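Local coordinates for protein DNA polymerase sliding clamp 2 (Thermococcus kodakarensis, PDB 3LX2) that probably serves as a homotrimeric ring-shaped sliding clamp that encircles DNA and tethers the polymerase and other proteins to it during replication, at residues V218-G223 with L228-M233; I155-T160 with A203-I208; V132-L137 with E162-K167. All blocks are in the same frame, centred on the assembly; numbering follows the deposited sequence.

Overall arrangement
The three contacts surround one hydrophobic core in the C-terminal domain of the clamp subunit, their centres each about 10 Å from the other two. Contact 1 is a hairpin in the large sheet; contact 2 joins the smaller sheet to helix 202-209, and contact 3 brings the two sheets together. Contact 3 meets contact 1 through the backbone, with Ala134 N 2.9 Å from Ile220 O. Contacts 2 and 3 use neighbouring strands of the smaller sheet, 154-159 and 164-169. Leu228 of contact 1 reaches both segments of contact 2, its CD1 lying 3.7 Å from Phe157 CE1 and its CD2 3.7 Å from Leu205 CD2. No neighbouring subunit touches any of the six segments.

Contact 1 (V218-G223 with L228-M233); sequences VIIRFG and LLLKYM
Ile219 and Lys231 form one hydrogen-bonded antiparallel pair and Arg221 and Leu229 the next. Ile219 N donates to Lys231 O at 2.9 Å and the bond is nearly straight, 173° at the hydrogen. Leu229 N reaches Arg221 O at the same length, whereas the return bond from Arg221 N to Leu229 O is longer, 3.2 Å, its donor tilted 24° from the carbonyl plane. At the non-hydrogen-bonded pair Ile220-Leu230, the side chains run alongside one another and Ile220 CG1 packs 3.7 Å from Leu230 CD2. Leu228 slants across Ile220 instead: with CG anti to the backbone N (chi1 161°), its CD1 comes 3.8 Å from Ile220 CG2 and also meets the CB of Phe222. This is the beta hairpin of strands 217-222 and 228-234, part of the large antiparallel sheet that, as in other PCNA rings, forms the outer wall while helices line the DNA channel. The face bearing Ile220, Leu228 and Leu230 is accordingly turned inward, where Leu205, Ile208 and Leu209 of helix 202-209 cover the two leucines. On the other face, Arg221 extends beside Leu229, whose CD2 sits at the edge of the guanidinium, 3.9 Å from NH1 of Arg221. Nearby, Lys231 NZ lies 5.0 Å from Arg221 NH1, a like-charge approach probably eased by the salt bridge of Lys231 to Glu239. Trp130 packs against both Arg221 and Leu229, and strands 132-137 and 238-244 flank the hairpin within the sheet.

Contact 2 (I155-T160 with A203-I208); sequences IYFMAT and AYLEDI
The CA atoms of Ile155, on strand 154-159, and Leu205, on helix 202-209, are the nearest across the two segments, yet 9.2 Å separates them. The backbones thus stay well apart, and side chains alone bridge the strand and the helix: Ile155 and Phe157, two residues apart on the strand, turn theirs toward Leu205. Leu205 reaches across with one methyl. Its CG stands anti to the carbonyl carbon (chi1 -52°), and CD1 ends against both strand residues, 3.5 Å from Phe157 CE2 and 3.7 Å from Phe157 CZ. Leu205 and Phe157 approach from opposing directions, and the methyl meets the ring obliquely. Ile155 slants across the leucine and uses its shorter branch: because CG1 is anti to the backbone N (chi1 -176°), CG2 is placed between that nitrogen and the carbonyl carbon, and it touches Leu205 CD1 at 3.8 Å. The same CG2 also lies in the plane of the Phe157 ring, at its edge, so that this methyl, the ring and the leucine form one compact cluster. Further out, Phe157 makes edge-to-face contacts with Phe166 and with Phe222, which probably help fix the turn of its ring, while Val145 and Ile244 pack round Leu205. Ala148 on helix 138-151 covers Ile155. The arrangement belongs to the PCNA domain, in which two helices are held against the inner sides of beta sheets; within 203-208, Leu205 is the residue that reaches segment 155-160. All three touching residues are buried and apolar, and the contact therefore probably rests on dispersion and the exclusion of water, with little directional character.

Contact 3 (V132-L137 with E162-K167); sequences VKAVVL and EKLTFK
Leu164, on strand 164-169, makes the whole contact with strand 132-137, meeting Val136 and Ala134. Its CG is anti to the backbone N (chi1 -174°), and chi2 of 73° then directs the CD2 methyl at the other strand. There CD2 packs 3.7 Å from Val136 CG1, the branch of the valine lying anti to its carbonyl carbon, and the two side chains cross at about a right angle. A looser touch, 4.4 Å, links Leu164 CD2 to Ala134 CB. The CA atoms of Ala134 and Leu164 remain 8.3 Å apart: the strands belong to different sheets, and the leucine fills the seam between the large sheet and the four-stranded sheet of the C-terminal PCNA domain. Leu186 of strand 186-191, the neighbour of 132-137 in the large sheet, also touches Leu164. Next along the chain, Thr165 pairs by its backbone with Met158 in the adjoining strand 154-159. Phe166 is buried against Leu141 and Ala144 of helix 138-151. Leu141 touches Val136 too, and Leu137, beside that valine, occupies the N-cap position of the same helix.

Contact 1 (V218-G223 with L228-M233)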
loop_
_atom_site.group_PDB
_atom_site.type_symbol
_atom_site.label_atom_id
_atom_site.label_comp_id
_atom_site.label_asym_id
_atom_site.label_seq_id
_atom_site.Cartn_x
_atom_site.Cartn_y
_atom_site.Cartn_z
ATOM N N VAL A 218 -11.866 -18.987 16.223
ATOM C CA VAL A 218 -12.622 -18.058 16.997
ATOM C C VAL A 218 -13.822 -18.800 17.508
ATOM O O VAL A 218 -14.530 -19.428 16.749
ATOM C CB VAL A 218 -13.204 -16.912 16.138
ATOM C CG1 VAL A 218 -14.124 -15.981 17.011
ATOM C CG2 VAL A 218 -12.093 -16.151 15.369
ATOM N N ILE A 219 -14.078 -18.640 18.796
ATOM C CA ILE A 219 -15.225 -19.205 19.473
ATOM C C ILE A 219 -16.354 -18.166 19.539
ATOM O O ILE A 219 -16.128 -17.026 19.895
ATOM C CB ILE A 219 -14.802 -19.645 20.912
ATOM C CG1 ILE A 219 -13.774 -20.793 20.811
ATOM C CG2 ILE A 219 -16.036 -19.931 21.818
ATOM C CD1 ILE A 219 -13.244 -21.345 22.168
ATOM N N ILE A 220 -17.569 -18.603 19.223
ATOM C CA ILE A 220 -18.748 -17.739 19.177
ATOM C C ILE A 220 -19.831 -18.287 20.078
ATOM O O ILE A 220 -20.008 -19.481 20.119
ATOM C CB ILE A 220 -19.321 -17.707 17.780
ATOM C CG1 ILE A 220 -18.373 -17.016 16.828
ATOM C CG2 ILE A 220 -20.659 -16.967 17.762
ATOM C CD1 ILE A 220 -18.735 -17.328 15.388
ATOM N N ARG A 221 -20.549 -17.428 20.802
ATOM C CA ARG A 221 -21.734 -17.854 21.591
ATOM C C ARG A 221 -22.781 -16.761 21.496
ATOM O O ARG A 221 -22.405 -15.580 21.511
ATOM C CB ARG A 221 -21.367 -18.098 23.056
ATOM C CG ARG A 221 -20.461 -19.305 23.322
ATOM C CD ARG A 221 -20.169 -19.482 24.831
ATOM N NE ARG A 221 -19.800 -20.866 25.183
ATOM C CZ ARG A 221 -18.566 -21.290 25.506
ATOM N NH1 ARG A 221 -17.525 -20.438 25.540
ATOM N NH2 ARG A 221 -18.374 -22.578 25.811
ATOM N N PHE A 222 -24.068 -17.121 21.336
ATOM C CA PHE A 222 -25.164 -16.096 21.273
ATOM C C PHE A 222 -26.589 -16.544 21.644
ATOM O O PHE A 222 -26.777 -17.644 22.149
ATOM C CB PHE A 222 -25.137 -15.272 19.974
ATOM C CG PHE A 222 -25.315 -16.071 18.731
ATOM C CD1 PHE A 222 -24.245 -16.747 18.170
ATOM C CD2 PHE A 222 -26.549 -16.121 18.096
ATOM C CE1 PHE A 222 -24.397 -17.499 16.982
ATOM C CE2 PHE A 222 -26.717 -16.867 16.912
ATOM C CZ PHE A 222 -25.639 -17.553 16.360
ATOM N N GLY A 223 -27.581 -15.674 21.434
ATOM C CA GLY A 223 -28.990 -16.018 21.639
ATOM C C GLY A 223 -29.846 -14.861 21.167
ATOM O O GLY A 223 -29.341 -13.965 20.454
ATOM N N LEU A 228 -23.269 -10.887 22.368
ATOM C CA LEU A 228 -22.511 -11.903 21.602
ATOM C C LEU A 228 -21.132 -12.120 22.235
ATOM O O LEU A 228 -20.476 -11.153 22.592
ATOM C CB LEU A 228 -22.307 -11.437 20.160
ATOM C CG LEU A 228 -21.190 -12.082 19.303
ATOM C CD1 LEU A 228 -21.607 -13.460 18.792
ATOM C CD2 LEU A 228 -20.792 -11.190 18.104
ATOM N N LEU A 229 -20.682 -13.374 22.329
ATOM C CA LEU A 229 -19.261 -13.659 22.701
ATOM C C LEU A 229 -18.398 -14.006 21.490
ATOM O O LEU A 229 -18.788 -14.809 20.658
ATOM C CB LEU A 229 -19.112 -14.746 23.768
ATOM C CG LEU A 229 -17.651 -15.233 24.021
ATOM C CD1 LEU A 229 -16.749 -14.173 24.742
ATOM C CD2 LEU A 229 -17.529 -16.629 24.725
ATOM N N LEU A 230 -17.251 -13.356 21.377
ATOM C CA LEU A 230 -16.212 -13.794 20.464
ATOM C C LEU A 230 -14.951 -13.889 21.328
ATOM O O LEU A 230 -14.524 -12.902 21.976
ATOM C CB LEU A 230 -15.957 -12.800 19.338
ATOM C CG LEU A 230 -17.012 -12.292 18.360
ATOM C CD1 LEU A 230 -16.310 -11.522 17.292
ATOM C CD2 LEU A 230 -17.770 -13.435 17.723
ATOM N N LYS A 231 -14.394 -15.092 21.324
ATOM C CA LYS A 231 -13.277 -15.447 22.162
ATOM C C LYS A 231 -12.152 -16.035 21.305
ATOM O O LYS A 231 -12.390 -16.902 20.435
ATOM C CB LYS A 231 -13.742 -16.451 23.206
ATOM C CG LYS A 231 -12.636 -17.128 24.054
ATOM C CD LYS A 231 -13.357 -17.915 25.154
ATOM C CE LYS A 231 -12.399 -18.715 26.000
ATOM N NZ LYS A 231 -13.024 -19.039 27.317
ATOM N N TYR A 232 -10.942 -15.530 21.527
ATOM C CA TYR A 232 -9.777 -16.177 20.958
ATOM C C TYR A 232 -8.736 -16.648 21.950
ATOM O O TYR A 232 -8.345 -15.917 22.875
ATOM C CB TYR A 232 -9.162 -15.449 19.748
ATOM C CG TYR A 232 -8.797 -13.957 19.794
ATOM C CD1 TYR A 232 -9.727 -12.956 19.399
ATOM C CD2 TYR A 232 -7.480 -13.537 20.077
ATOM C CE1 TYR A 232 -9.374 -11.570 19.371
ATOM C CE2 TYR A 232 -7.112 -12.120 20.034
ATOM C CZ TYR A 232 -8.064 -11.163 19.685
ATOM O OH TYR A 232 -7.718 -9.810 19.622
ATOM N N MET A 233 -8.329 -17.899 21.765
ATOM C CA MET A 233 -7.278 -18.527 22.568
ATOM C C MET A 233 -5.967 -17.992 22.068
ATOM O O MET A 233 -5.789 -17.877 20.873
ATOM C CB MET A 233 -7.334 -20.031 22.407
ATOM C CG MET A 233 -8.581 -20.629 22.968
ATOM S SD MET A 233 -9.015 -19.868 24.544
ATOM C CE MET A 233 -10.070 -21.168 25.231
#

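Contact 2 (I155-T160 with A203-I208)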
loop_
_atom_site.group_PDB
_atom_site.type_symbol
_atom_site.label_atom_id
_atom_site.label_comp_id
_atom_site.label_asym_id
_atom_site.label_seq_id
_atom_site.Cartn_x
_atom_site.Cartn_y
_atom_site.Cartn_z
ATOM N N ILE A 155 -25.459 -6.724 11.694
ATOM C CA ILE A 155 -25.344 -8.068 11.170
ATOM C C ILE A 155 -26.096 -9.030 12.054
ATOM O O ILE A 155 -26.017 -8.952 13.286
ATOM C CB ILE A 155 -23.834 -8.535 10.913
ATOM C CG1 ILE A 155 -23.788 -9.919 10.264
ATOM C CG2 ILE A 155 -22.993 -8.515 12.173
ATOM C CD1 ILE A 155 -22.425 -10.331 9.678
ATOM N N TYR A 156 -26.819 -9.935 11.405
ATOM C CA TYR A 156 -27.604 -10.953 12.082
ATOM C C TYR A 156 -26.808 -12.210 12.189
ATOM O O TYR A 156 -26.219 -12.669 11.205
ATOM C CB TYR A 156 -28.932 -11.228 11.353
ATOM C CG TYR A 156 -29.971 -10.168 11.607
ATOM C CD1 TYR A 156 -30.811 -10.262 12.717
ATOM C CD2 TYR A 156 -30.095 -9.054 10.779
ATOM C CE1 TYR A 156 -31.766 -9.291 12.997
ATOM C CE2 TYR A 156 -31.056 -8.074 11.037
ATOM C CZ TYR A 156 -31.886 -8.205 12.165
ATOM O OH TYR A 156 -32.849 -7.263 12.487
ATOM N N PHE A 157 -26.804 -12.747 13.405
ATOM C CA PHE A 157 -26.212 -14.037 13.726
ATOM C C PHE A 157 -27.412 -14.931 13.931
ATOM O O PHE A 157 -28.262 -14.635 14.769
ATOM C CB PHE A 157 -25.381 -13.940 15.027
ATOM C CG PHE A 157 -23.950 -13.523 14.815
ATOM C CD1 PHE A 157 -22.901 -14.313 15.304
ATOM C CD2 PHE A 157 -23.645 -12.365 14.130
ATOM C CE1 PHE A 157 -21.578 -13.966 15.103
ATOM C CE2 PHE A 157 -22.316 -11.996 13.908
ATOM C CZ PHE A 157 -21.272 -12.788 14.396
ATOM N N MET A 158 -27.481 -16.024 13.181
ATOM C CA MET A 158 -28.566 -17.005 13.334
ATOM C C MET A 158 -28.065 -18.445 13.268
ATOM O O MET A 158 -27.143 -18.770 12.501
ATOM C CB MET A 158 -29.623 -16.871 12.234
ATOM C CG MET A 158 -30.077 -15.445 11.865
ATOM S SD MET A 158 -31.197 -15.523 10.421
ATOM C CE MET A 158 -32.421 -16.712 11.030
ATOM N N ALA A 159 -28.717 -19.309 14.039
ATOM C CA ALA A 159 -28.443 -20.726 13.959
ATOM C C ALA A 159 -29.661 -21.650 14.092
ATOM O O ALA A 159 -30.613 -21.389 14.833
ATOM C CB ALA A 159 -27.355 -21.123 14.967
ATOM N N THR A 160 -29.607 -22.721 13.312
ATOM C CA THR A 160 -30.294 -23.973 13.623
ATOM C C THR A 160 -29.128 -24.913 14.025
ATOM O O THR A 160 -27.973 -24.431 14.113
ATOM C CB THR A 160 -31.019 -24.507 12.388
ATOM O OG1 THR A 160 -30.054 -25.039 11.453
ATOM C CG2 THR A 160 -31.840 -23.376 11.729
ATOM N N ALA A 203 -19.518 -2.651 12.743
ATOM C CA ALA A 203 -18.306 -1.866 12.905
ATOM C C ALA A 203 -17.561 -2.494 14.034
ATOM O O ALA A 203 -16.375 -2.811 13.933
ATOM C CB ALA A 203 -18.658 -0.435 13.265
ATOM N N TYR A 204 -18.266 -2.684 15.128
ATOM C CA TYR A 204 -17.696 -3.355 16.291
ATOM C C TYR A 204 -16.968 -4.719 15.988
ATOM O O TYR A 204 -15.801 -4.895 16.360
ATOM C CB TYR A 204 -18.750 -3.421 17.417
ATOM C CG TYR A 204 -19.183 -2.024 17.939
ATOM C CD1 TYR A 204 -18.444 -1.367 18.930
ATOM C CD2 TYR A 204 -20.316 -1.364 17.436
ATOM C CE1 TYR A 204 -18.817 -0.089 19.409
ATOM C CE2 TYR A 204 -20.698 -0.065 17.903
ATOM C CZ TYR A 204 -19.946 0.556 18.892
ATOM O OH TYR A 204 -20.287 1.814 19.390
ATOM N N LEU A 205 -17.612 -5.627 15.249
ATOM C CA LEU A 205 -17.066 -6.966 14.991
ATOM C C LEU A 205 -15.817 -6.956 14.107
ATOM O O LEU A 205 -14.844 -7.737 14.302
ATOM C CB LEU A 205 -18.139 -7.881 14.385
ATOM C CG LEU A 205 -19.525 -8.023 15.074
ATOM C CD1 LEU A 205 -20.207 -9.243 14.612
ATOM C CD2 LEU A 205 -19.484 -8.065 16.588
ATOM N N GLU A 206 -15.849 -6.070 13.122
ATOM C CA GLU A 206 -14.810 -5.926 12.145
ATOM C C GLU A 206 -13.532 -5.429 12.830
ATOM O O GLU A 206 -12.430 -5.790 12.433
ATOM C CB GLU A 206 -15.287 -4.949 11.064
ATOM C CG GLU A 206 -14.165 -4.204 10.313
ATOM C CD GLU A 206 -14.673 -3.433 9.081
ATOM O OE1 GLU A 206 -15.408 -2.405 9.271
ATOM O OE2 GLU A 206 -14.322 -3.890 7.944
ATOM N N ASP A 207 -13.687 -4.563 13.814
ATOM C CA ASP A 207 -12.546 -4.084 14.593
ATOM C C ASP A 207 -11.989 -5.153 15.546
ATOM O O ASP A 207 -10.782 -5.198 15.801
ATOM C CB ASP A 207 -12.896 -2.812 15.376
ATOM C CG ASP A 207 -12.812 -1.539 14.528
ATOM O OD1 ASP A 207 -12.187 -1.539 13.442
ATOM O OD2 ASP A 207 -13.351 -0.505 14.976
ATOM N N ILE A 208 -12.854 -6.030 16.032
ATOM C CA ILE A 208 -12.439 -7.136 16.880
ATOM C C ILE A 208 -11.595 -8.137 16.071
ATOM O O ILE A 208 -10.556 -8.540 16.541
ATOM C CB ILE A 208 -13.669 -7.844 17.536
ATOM C CG1 ILE A 208 -14.406 -6.893 18.487
ATOM C CG2 ILE A 208 -13.278 -9.200 18.198
ATOM C CD1 ILE A 208 -15.692 -7.462 19.157
#

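Contact 3 (V132-L137 with E162-K167)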
loop_
_atom_site.group_PDB
_atom_site.type_symbol
_atom_site.label_atom_id
_atom_site.label_comp_id
_atom_site.label_asym_id
_atom_site.label_seq_id
_atom_site.Cartn_x
_atom_site.Cartn_y
_atom_site.Cartn_z
ATOM N N VAL A 132 -26.613 -20.766 21.374
ATOM C CA VAL A 132 -25.713 -21.271 20.324
ATOM C C VAL A 132 -24.260 -21.244 20.770
ATOM O O VAL A 132 -23.884 -20.412 21.591
ATOM C CB VAL A 132 -25.837 -20.451 19.014
ATOM C CG1 VAL A 132 -24.917 -20.996 17.934
ATOM C CG2 VAL A 132 -27.263 -20.458 18.514
ATOM N N LYS A 133 -23.443 -22.129 20.219
ATOM C CA LYS A 133 -22.002 -22.026 20.355
ATOM C C LYS A 133 -21.373 -22.628 19.127
ATOM O O LYS A 133 -21.757 -23.728 18.722
ATOM C CB LYS A 133 -21.444 -22.732 21.597
ATOM C CG LYS A 133 -19.958 -23.078 21.397
ATOM C CD LYS A 133 -19.275 -23.798 22.545
ATOM C CE LYS A 133 -17.749 -23.505 22.549
ATOM N NZ LYS A 133 -16.965 -24.484 23.380
ATOM N N ALA A 134 -20.376 -21.943 18.558
ATOM C CA ALA A 134 -19.749 -22.433 17.360
ATOM C C ALA A 134 -18.280 -22.173 17.420
ATOM O O ALA A 134 -17.854 -21.388 18.235
ATOM C CB ALA A 134 -20.354 -21.792 16.158
ATOM N N VAL A 135 -17.504 -22.861 16.591
ATOM C CA VAL A 135 -16.098 -22.527 16.398
ATOM C C VAL A 135 -15.976 -22.323 14.908
ATOM O O VAL A 135 -16.378 -23.185 14.119
ATOM C CB VAL A 135 -15.091 -23.658 16.818
ATOM C CG1 VAL A 135 -13.660 -23.115 16.841
ATOM C CG2 VAL A 135 -15.439 -24.246 18.192
ATOM N N VAL A 136 -15.411 -21.193 14.514
ATOM C CA VAL A 136 -15.370 -20.849 13.121
ATOM C C VAL A 136 -13.994 -20.361 12.899
ATOM O O VAL A 136 -13.308 -20.046 13.876
ATOM C CB VAL A 136 -16.314 -19.675 12.813
ATOM C CG1 VAL A 136 -17.711 -20.004 13.179
ATOM C CG2 VAL A 136 -15.844 -18.436 13.605
ATOM N N LEU A 137 -13.597 -20.272 11.641
ATOM C CA LEU A 137 -12.310 -19.710 11.261
ATOM C C LEU A 137 -12.436 -18.207 11.107
ATOM O O LEU A 137 -13.452 -17.717 10.603
ATOM C CB LEU A 137 -11.836 -20.308 9.942
ATOM C CG LEU A 137 -11.245 -21.730 9.821
ATOM C CD1 LEU A 137 -10.855 -21.953 8.406
ATOM C CD2 LEU A 137 -9.994 -21.885 10.726
ATOM N N GLU A 162 -27.867 -27.420 12.247
ATOM C CA GLU A 162 -27.057 -27.751 11.061
ATOM C C GLU A 162 -26.554 -26.497 10.381
ATOM O O GLU A 162 -25.766 -26.583 9.430
ATOM C CB GLU A 162 -27.859 -28.530 9.996
ATOM C CG GLU A 162 -28.416 -29.922 10.370
ATOM C CD GLU A 162 -29.728 -29.860 11.164
ATOM O OE1 GLU A 162 -30.376 -28.772 11.230
ATOM O OE2 GLU A 162 -30.093 -30.921 11.733
ATOM N N LYS A 163 -27.019 -25.340 10.856
ATOM C CA LYS A 163 -26.934 -24.123 10.069
ATOM C C LYS A 163 -26.479 -22.877 10.841
ATOM O O LYS A 163 -27.173 -22.407 11.784
ATOM C CB LYS A 163 -28.275 -23.857 9.360
ATOM C CG LYS A 163 -28.134 -23.386 7.893
ATOM C CD LYS A 163 -29.504 -23.386 7.157
ATOM C CE LYS A 163 -29.426 -24.067 5.764
ATOM N NZ LYS A 163 -30.787 -24.438 5.230
ATOM N N LEU A 164 -25.330 -22.342 10.410
ATOM C CA LEU A 164 -24.823 -21.064 10.907
ATOM C C LEU A 164 -24.864 -20.049 9.784
ATOM O O LEU A 164 -24.156 -20.178 8.775
ATOM C CB LEU A 164 -23.388 -21.195 11.466
ATOM C CG LEU A 164 -22.828 -19.919 12.139
ATOM C CD1 LEU A 164 -23.452 -19.661 13.473
ATOM C CD2 LEU A 164 -21.324 -19.984 12.299
ATOM N N THR A 165 -25.688 -19.032 9.975
ATOM C CA THR A 165 -25.981 -18.078 8.922
ATOM C C THR A 165 -25.752 -16.648 9.417
ATOM O O THR A 165 -26.267 -16.304 10.482
ATOM C CB THR A 165 -27.491 -18.170 8.522
ATOM O OG1 THR A 165 -27.885 -19.536 8.235
ATOM C CG2 THR A 165 -27.783 -17.257 7.316
ATOM N N PHE A 166 -25.017 -15.830 8.653
ATOM C CA PHE A 166 -24.834 -14.401 8.919
ATOM C C PHE A 166 -25.470 -13.467 7.858
ATOM O O PHE A 166 -25.023 -13.428 6.712
ATOM C CB PHE A 166 -23.360 -14.092 8.925
ATOM C CG PHE A 166 -22.568 -15.013 9.748
ATOM C CD1 PHE A 166 -22.484 -14.827 11.126
ATOM C CD2 PHE A 166 -21.897 -16.085 9.155
ATOM C CE1 PHE A 166 -21.739 -15.696 11.907
ATOM C CE2 PHE A 166 -21.150 -16.938 9.927
ATOM C CZ PHE A 166 -21.073 -16.743 11.310
ATOM N N LYS A 167 -26.493 -12.706 8.242
ATOM C CA LYS A 167 -27.234 -11.921 7.256
ATOM C C LYS A 167 -27.478 -10.513 7.669
ATOM O O LYS A 167 -27.556 -10.172 8.842
ATOM C CB LYS A 167 -28.562 -12.566 6.851
ATOM C CG LYS A 167 -29.761 -12.341 7.780
ATOM C CD LYS A 167 -30.910 -13.362 7.421
ATOM C CE LYS A 167 -32.362 -12.770 7.587
ATOM N NZ LYS A 167 -33.431 -13.833 7.899
#